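Local coordinates for protein probable N-acetyl-gamma-glutamyl-phosphate reductase, chloroplastic (PDB 2CVO) that probably catalyses the NADPH-dependent reduction of N-acetyl-glutamyl phosphate to N-acetyl-glutamate semialdehyde in plastid arginine biosynthesis, at residues Pro172-Leu177 with Arg260-Thr265. Numbering follows the deposited sequence.
Sequences PTSIQL and RGMQST
No ring, amide or carboxylate takes part where Ser-174 meets Met-262 and Ser-264, and Ile-175 meets Ser-264; two buried hydroxyls do the joining. This illustrates how a helix can lie close over a sheet where the residues at the closest approach, Ser-174 and Ser-264, are both small. The hydroxyls meet tip to tip: Ser-264 OG donates to Ser-174 OG at 2.7 Å, while Ser-174 OG in turn donates to the carbonyl O of Tyr-171, one turn back in its helix. The first torsion of Ser-174 (68°) sets OG between its backbone N and carbonyl carbon, on the side facing the strand. Alongside this bond runs the aliphatic branch of Ile-175, whose CG1 lies 3.8 Å from Ser-264 CB. From the other direction comes Met-262, its SD 4.2 Å from Ser-174 OG, a loose contact. An alanine in place of Ser-174 would remove the acceptor and is likely to leave the Ser-264 hydroxyl without its mate in a buried setting. Met-262 also lies beside Cys-170, the probable catalytic residue, at the start of helix 170-184. The axis of 172-177 crosses that of 262-265 at -40°, 8.3 Å away at closest approach. Strands 194-200 and 325-332 flank strand 262-269 antiparallel, Ile-175 also rests on Ile-235 of helix 231-243, and Gln-263 and Thr-265 point away from the helix to pack against a second subunit.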
ATOM      1  N   PRO A 172       8.424 -21.472  10.306  1.00  4.84           N
ATOM      2  CA  PRO A 172       9.261 -22.668  10.462  1.00  4.27           C
ATOM      3  C   PRO A 172       9.785 -23.226   9.138  1.00  5.18           C
ATOM      4  O   PRO A 172      10.908 -23.734   9.063  1.00  4.59           O
ATOM      5  CB  PRO A 172       8.329 -23.650  11.174  1.00  5.25           C
ATOM      6  CG  PRO A 172       7.467 -22.738  12.003  1.00  2.27           C
ATOM      7  CD  PRO A 172       7.148 -21.631  11.028  1.00  1.28           C
ATOM      8  N   THR A 173       8.968 -23.139   8.095  1.00  4.14           N
ATOM      9  CA  THR A 173       9.367 -23.631   6.788  1.00  4.36           C
ATOM     10  C   THR A 173      10.531 -22.814   6.229  1.00  5.72           C
ATOM     11  O   THR A 173      11.512 -23.377   5.741  1.00  6.22           O
ATOM     12  CB  THR A 173       8.195 -23.561   5.786  1.00  5.92           C
ATOM     13  OG1 THR A 173       7.133 -24.414   6.230  1.00  4.80           O
ATOM     14  CG2 THR A 173       8.650 -23.993   4.394  1.00  4.41           C
ATOM     15  N   SER A 174      10.417 -21.490   6.308  1.00  4.89           N
ATOM     16  CA  SER A 174      11.448 -20.596   5.783  1.00  5.88           C
ATOM     17  C   SER A 174      12.781 -20.715   6.511  1.00  5.69           C
ATOM     18  O   SER A 174      13.841 -20.494   5.922  1.00  4.68           O
ATOM     19  CB  SER A 174      10.970 -19.137   5.841  1.00  3.43           C
ATOM     20  OG  SER A 174      10.842 -18.676   7.180  1.00  6.59           O
ATOM     21  N   ILE A 175      12.719 -21.077   7.789  1.00  6.52           N
ATOM     22  CA  ILE A 175      13.905 -21.206   8.628  1.00  5.80           C
ATOM     23  C   ILE A 175      14.596 -22.578   8.603  1.00  7.54           C
ATOM     24  O   ILE A 175      15.815 -22.661   8.449  1.00  5.01           O
ATOM     25  CB  ILE A 175      13.546 -20.832  10.085  1.00  5.76           C
ATOM     26  CG1 ILE A 175      13.158 -19.349  10.133  1.00  3.11           C
ATOM     27  CG2 ILE A 175      14.717 -21.146  11.030  1.00  4.11           C
ATOM     28  CD1 ILE A 175      12.434 -18.931  11.396  1.00  5.09           C
ATOM     29  N   GLN A 176      13.832 -23.656   8.746  1.00  7.58           N
ATOM     30  CA  GLN A 176      14.436 -24.984   8.751  1.00  7.86           C
ATOM     31  C   GLN A 176      15.073 -25.408   7.428  1.00  6.07           C
ATOM     32  O   GLN A 176      16.104 -26.076   7.428  1.00  6.52           O
ATOM     33  CB  GLN A 176      13.415 -26.029   9.213  1.00  7.57           C
ATOM     34  CG  GLN A 176      13.019 -25.850  10.674  1.00  9.92           C
ATOM     35  CD  GLN A 176      11.910 -26.789  11.119  1.00 11.37           C
ATOM     36  OE1 GLN A 176      12.158 -27.930  11.508  1.00 13.45           O
ATOM     37  NE2 GLN A 176      10.674 -26.309  11.056  1.00 12.77           N
ATOM     38  N   LEU A 177      14.478 -25.016   6.306  1.00  4.21           N
ATOM     39  CA  LEU A 177      15.036 -25.383   5.014  1.00  3.96           C
ATOM     40  C   LEU A 177      16.526 -25.037   4.936  1.00  6.05           C
ATOM     41  O   LEU A 177      17.348 -25.892   4.604  1.00  7.00           O
ATOM     42  CB  LEU A 177      14.257 -24.707   3.880  1.00  3.45           C
ATOM     43  CG  LEU A 177      12.904 -25.378   3.600  1.00  5.34           C
ATOM     44  CD1 LEU A 177      12.079 -24.548   2.639  1.00  3.87           C
ATOM     45  CD2 LEU A 177      13.143 -26.770   3.038  1.00  4.72           C
ATOM     46  N   ARG A 260       0.750 -10.700   1.087  1.00  6.41           N
ATOM     47  CA  ARG A 260       1.485 -11.954   1.188  1.00  8.81           C
ATOM     48  C   ARG A 260       2.992 -11.801   1.040  1.00  8.39           C
ATOM     49  O   ARG A 260       3.493 -10.754   0.629  1.00  8.59           O
ATOM     50  CB  ARG A 260       0.938 -13.003   0.201  1.00 11.15           C
ATOM     51  CG  ARG A 260       0.911 -12.628  -1.261  1.00 12.74           C
ATOM     52  CD  ARG A 260       0.503 -13.847  -2.110  1.00 10.80           C
ATOM     53  NE  ARG A 260      -0.938 -14.115  -2.132  1.00  7.99           N
ATOM     54  CZ  ARG A 260      -1.467 -15.331  -2.281  1.00  7.64           C
ATOM     55  NH1 ARG A 260      -0.678 -16.391  -2.415  1.00  6.21           N
ATOM     56  NH2 ARG A 260      -2.782 -15.495  -2.298  1.00  6.99           N
ATOM     57  N   GLY A 261       3.713 -12.853   1.407  1.00  8.67           N
ATOM     58  CA  GLY A 261       5.159 -12.824   1.337  1.00  6.75           C
ATOM     59  C   GLY A 261       5.721 -12.938   2.744  1.00  7.56           C
ATOM     60  O   GLY A 261       5.108 -12.477   3.709  1.00  4.85           O
ATOM     61  N   MET A 262       6.890 -13.555   2.859  1.00  6.02           N
ATOM     62  CA  MET A 262       7.528 -13.740   4.150  1.00  6.52           C
ATOM     63  C   MET A 262       9.037 -13.834   3.964  1.00  5.72           C
ATOM     64  O   MET A 262       9.520 -14.447   3.012  1.00  6.58           O
ATOM     65  CB  MET A 262       7.000 -15.017   4.814  1.00  7.93           C
ATOM     66  CG  MET A 262       7.777 -15.455   6.041  1.00 11.28           C
ATOM     67  SD  MET A 262       7.033 -16.909   6.807  1.00 15.68           S
ATOM     68  CE  MET A 262       5.625 -16.167   7.649  1.00 13.74           C
ATOM     69  N   GLN A 263       9.773 -13.201   4.867  1.00  2.98           N
ATOM     70  CA  GLN A 263      11.222 -13.218   4.824  1.00  5.05           C
ATOM     71  C   GLN A 263      11.778 -13.507   6.209  1.00  5.53           C
ATOM     72  O   GLN A 263      11.354 -12.907   7.198  1.00  6.27           O
ATOM     73  CB  GLN A 263      11.780 -11.875   4.334  1.00  3.75           C
ATOM     74  CG  GLN A 263      13.276 -11.726   4.599  1.00  5.41           C
ATOM     75  CD  GLN A 263      13.884 -10.466   4.005  1.00  7.22           C
ATOM     76  OE1 GLN A 263      14.873  -9.944   4.525  1.00 10.96           O
ATOM     77  NE2 GLN A 263      13.317  -9.987   2.907  1.00  6.45           N
ATOM     78  N   SER A 264      12.714 -14.442   6.277  1.00  5.72           N
ATOM     79  CA  SER A 264      13.349 -14.775   7.538  1.00  6.65           C
ATOM     80  C   SER A 264      14.832 -14.495   7.399  1.00  6.79           C
ATOM     81  O   SER A 264      15.478 -14.976   6.467  1.00  6.31           O
ATOM     82  CB  SER A 264      13.131 -16.248   7.901  1.00  7.38           C
ATOM     83  OG  SER A 264      11.827 -16.459   8.416  1.00 11.15           O
ATOM     84  N   THR A 265      15.368 -13.694   8.311  1.00  7.49           N
ATOM     85  CA  THR A 265      16.785 -13.384   8.279  1.00  7.00           C
ATOM     86  C   THR A 265      17.413 -14.046   9.491  1.00  6.88           C
ATOM     87  O   THR A 265      17.039 -13.768  10.633  1.00  5.79           O
ATOM     88  CB  THR A 265      17.042 -11.870   8.320  1.00  8.29           C
ATOM     89  OG1 THR A 265      16.326 -11.238   7.252  1.00 10.72           O
ATOM     90  CG2 THR A 265      18.537 -11.583   8.159  1.00  7.49           C
TER